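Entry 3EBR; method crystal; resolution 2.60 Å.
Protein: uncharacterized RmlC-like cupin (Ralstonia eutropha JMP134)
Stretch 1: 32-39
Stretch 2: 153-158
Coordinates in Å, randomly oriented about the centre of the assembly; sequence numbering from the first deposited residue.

Stretch 1, residues 32-39: KYFKIDPV
Stretch 2 (153-158) DLSTFE

Two hydrogen bonds join the stretches, and both end on backbone carbonyls of residues 153-158. The shorter is made by a side chain: Lys-35 NZ donates to Thr-156 O at 2.8 Å. The other is purely backbone, from Ile-36 N to Leu-154 O at 3.1 Å, and is almost linear, with an angle of 173° at the hydrogen. Next to it, Ser-155 CA lies 3.5 Å from Ile-36 O in a CA-H...O contact with an angle of 163°, so both the amide and the carbonyl of Ile-36 face the second stretch. These contacts set the register: Lys-35 CA is 4.8 Å from Leu-154 CA, and Asp-37 CA is 5.2 Å from Ser-155 CA.

The first stretch is extended, with strand at 32-33 and 35-37 and a corner at Phe-34, where phi/psi is -104/-39. Lys-35 (-148/142), Ile-36 (-139/84) and Asp-37 (-76/112) then carry the chain past its partner, before Pro-38 turns it at -82/-14. The second stretch has no regular helix or strand. Leu-154 (-79/-12) and Ser-155 (-69/-41) form a bend, after which the chain opens out at Thr-156 (-88/162) and Phe-157 (-111/88).

The CA-to-CB bond of Lys-35 points away from the second stretch, yet the end of its side chain comes nearer. Chi1 of -148°, between wells, and a p chi2 redirect the chain, while t values for chi3 and chi4 extend it to the Thr-156 carbonyl. A water donates to Asp-153 O at 2.8 Å and accepts a weak hydrogen bond from Lys-35 NZ at 3.2 Å, adding a bridge to the direct bond. The long aliphatic part also packs, with Lys-35 CE 3.5 Å from Phe-157 CD2.

Asp-153 (chi1 t) braces the bend from within: its OD1 accepts weak hydrogen bonds from Ser-155 N at 3.2 Å and Thr-156 N at 3.5 Å. Its OD2 accepts another weak one from Thr-156 OG1 at 3.3 Å, with Thr-156 in the p rotamer. In the first stretch, Asp-37 (chi1 t) similarly holds the following turn, Val-39 N donating to Asp-37 OD1 at 3.1 Å.

Packing completes the contact, which buries 450 Å² over both sides. Leu-154 contributes the largest share, its m,t side chain lying against the corner of the first stretch. Leu-154 CD1 is 3.7 Å from Tyr-33 CB and 4.1 Å from Ile-36 CD1, the isoleucine also being m,t, while Leu-154 CD2 is 3.5 Å from Phe-34 O. A branched apolar side chain suits this buried site. Tyr-33 (chi1 m) starts toward the second stretch, but its end leads away. Phe-157, with chi1 m and chi2 90°, brings its ring back to the first stretch, where Asp-37 CG meets the ring edge 3.7 Å from Phe-157 CZ. Finally, Pro-38 CD packs 4.2 Å from Ser-155 CB, and the serine is modelled without OG.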

# COMPACT_ATOMS: atom_id res chain seq x y z
N LYS A 32 9.06 10.54 -18.08
CA LYS A 32 8.15 11.65 -17.78
C LYS A 32 7.62 11.36 -16.38
O LYS A 32 7.01 10.31 -16.18
CB LYS A 32 7.04 11.77 -18.83
CG LYS A 32 6.02 12.92 -18.56
CD LYS A 32 4.90 13.02 -19.59
CE LYS A 32 5.38 13.55 -20.93
NZ LYS A 32 4.27 13.60 -21.94
N TYR A 33 7.85 12.26 -15.43
CA TYR A 33 7.40 12.10 -14.04
C TYR A 33 6.03 12.72 -13.77
O TYR A 33 5.83 13.91 -14.02
CB TYR A 33 8.42 12.69 -13.07
CG TYR A 33 9.74 11.96 -13.10
CD1 TYR A 33 9.89 10.76 -12.42
CD2 TYR A 33 10.83 12.45 -13.83
CE1 TYR A 33 11.09 10.06 -12.45
CE2 TYR A 33 12.04 11.76 -13.85
CZ TYR A 33 12.15 10.56 -13.16
OH TYR A 33 13.30 9.84 -13.17
N PHE A 34 5.09 11.90 -13.27
CA PHE A 34 3.74 12.33 -12.90
C PHE A 34 3.56 12.45 -11.39
O PHE A 34 2.85 13.35 -10.94
CB PHE A 34 2.68 11.38 -13.46
CG PHE A 34 2.52 11.47 -14.94
CD1 PHE A 34 1.63 12.39 -15.50
CD2 PHE A 34 3.27 10.67 -15.79
CE1 PHE A 34 1.48 12.49 -16.87
CE2 PHE A 34 3.12 10.77 -17.17
CZ PHE A 34 2.22 11.68 -17.71
N LYS A 35 4.15 11.54 -10.61
CA LYS A 35 4.03 11.57 -9.17
C LYS A 35 5.33 11.01 -8.59
O LYS A 35 5.90 10.11 -9.18
CB LYS A 35 2.83 10.73 -8.73
CG LYS A 35 2.10 11.21 -7.49
CD LYS A 35 1.31 12.48 -7.85
CE LYS A 35 0.57 13.07 -6.71
NZ LYS A 35 0.03 14.41 -7.11
N ILE A 36 5.81 11.57 -7.48
CA ILE A 36 7.03 11.13 -6.81
C ILE A 36 6.72 11.19 -5.32
O ILE A 36 7.01 12.18 -4.68
CB ILE A 36 8.27 12.00 -7.19
CG1 ILE A 36 8.55 11.97 -8.70
CG2 ILE A 36 9.50 11.52 -6.43
CD1 ILE A 36 9.80 12.77 -9.12
N ASP A 37 6.10 10.14 -4.78
CA ASP A 37 5.72 10.07 -3.36
C ASP A 37 6.93 9.77 -2.45
O ASP A 37 7.43 8.65 -2.47
CB ASP A 37 4.62 9.01 -3.15
CG ASP A 37 4.14 8.91 -1.69
OD1 ASP A 37 4.36 9.82 -0.85
OD2 ASP A 37 3.50 7.90 -1.37
N PRO A 38 7.35 10.74 -1.60
CA PRO A 38 8.48 10.49 -0.72
C PRO A 38 8.14 9.74 0.57
O PRO A 38 9.08 9.31 1.25
CB PRO A 38 8.95 11.90 -0.37
CG PRO A 38 7.71 12.67 -0.30
CD PRO A 38 6.81 12.10 -1.37
N VAL A 39 6.86 9.61 0.93
CA VAL A 39 6.48 8.89 2.14
C VAL A 39 6.65 7.39 1.88
O VAL A 39 7.53 6.78 2.50
CB VAL A 39 5.04 9.21 2.62
CG1 VAL A 39 4.67 8.34 3.79
CG2 VAL A 39 4.94 10.67 3.01
N ASP A 153 4.93 20.46 -7.88
CA ASP A 153 5.10 19.68 -6.66
C ASP A 153 4.51 18.29 -6.87
O ASP A 153 3.33 18.04 -6.60
CB ASP A 153 4.44 20.38 -5.45
CG ASP A 153 4.81 19.74 -4.10
OD1 ASP A 153 5.61 18.78 -4.01
OD2 ASP A 153 4.30 20.25 -3.08
N LEU A 154 5.36 17.37 -7.35
CA LEU A 154 4.96 15.98 -7.56
C LEU A 154 4.96 15.20 -6.21
O LEU A 154 4.47 14.07 -6.15
CB LEU A 154 5.86 15.31 -8.60
CG LEU A 154 6.01 16.01 -9.95
CD1 LEU A 154 6.91 15.15 -10.82
CD2 LEU A 154 4.69 16.27 -10.65
N SER A 155 5.53 15.79 -5.14
CA SER A 155 5.57 15.21 -3.80
C SER A 155 4.19 15.17 -3.14
O SER A 155 3.88 14.17 -2.51
CB SER A 155 6.56 15.96 -2.90
N THR A 156 3.38 16.22 -3.27
CA THR A 156 2.02 16.26 -2.67
C THR A 156 0.94 15.66 -3.58
O THR A 156 1.15 15.54 -4.80
CB THR A 156 1.52 17.70 -2.31
OG1 THR A 156 1.55 18.53 -3.48
CG2 THR A 156 2.37 18.32 -1.27
N PHE A 157 -0.19 15.33 -2.95
CA PHE A 157 -1.40 14.78 -3.56
C PHE A 157 -2.43 15.90 -3.46
O PHE A 157 -3.17 15.96 -2.48
CB PHE A 157 -1.85 13.51 -2.85
CG PHE A 157 -0.84 12.40 -2.93
CD1 PHE A 157 0.14 12.27 -1.96
CD2 PHE A 157 -0.88 11.50 -3.99
CE1 PHE A 157 1.08 11.25 -2.04
CE2 PHE A 157 0.06 10.48 -4.08
CZ PHE A 157 1.04 10.35 -3.10
N GLU A 158 -2.45 16.78 -4.46
CA GLU A 158 -3.32 17.96 -4.46
C GLU A 158 -3.71 18.41 -5.87
O GLU A 158 -4.88 18.70 -6.13
CB GLU A 158 -2.58 19.05 -3.68
CG GLU A 158 -3.17 20.45 -3.63
CD GLU A 158 -2.41 21.37 -2.67
OE1 GLU A 158 -1.29 21.03 -2.22
OE2 GLU A 158 -2.94 22.47 -2.36
O HOH W 1 1.02 17.29 -7.99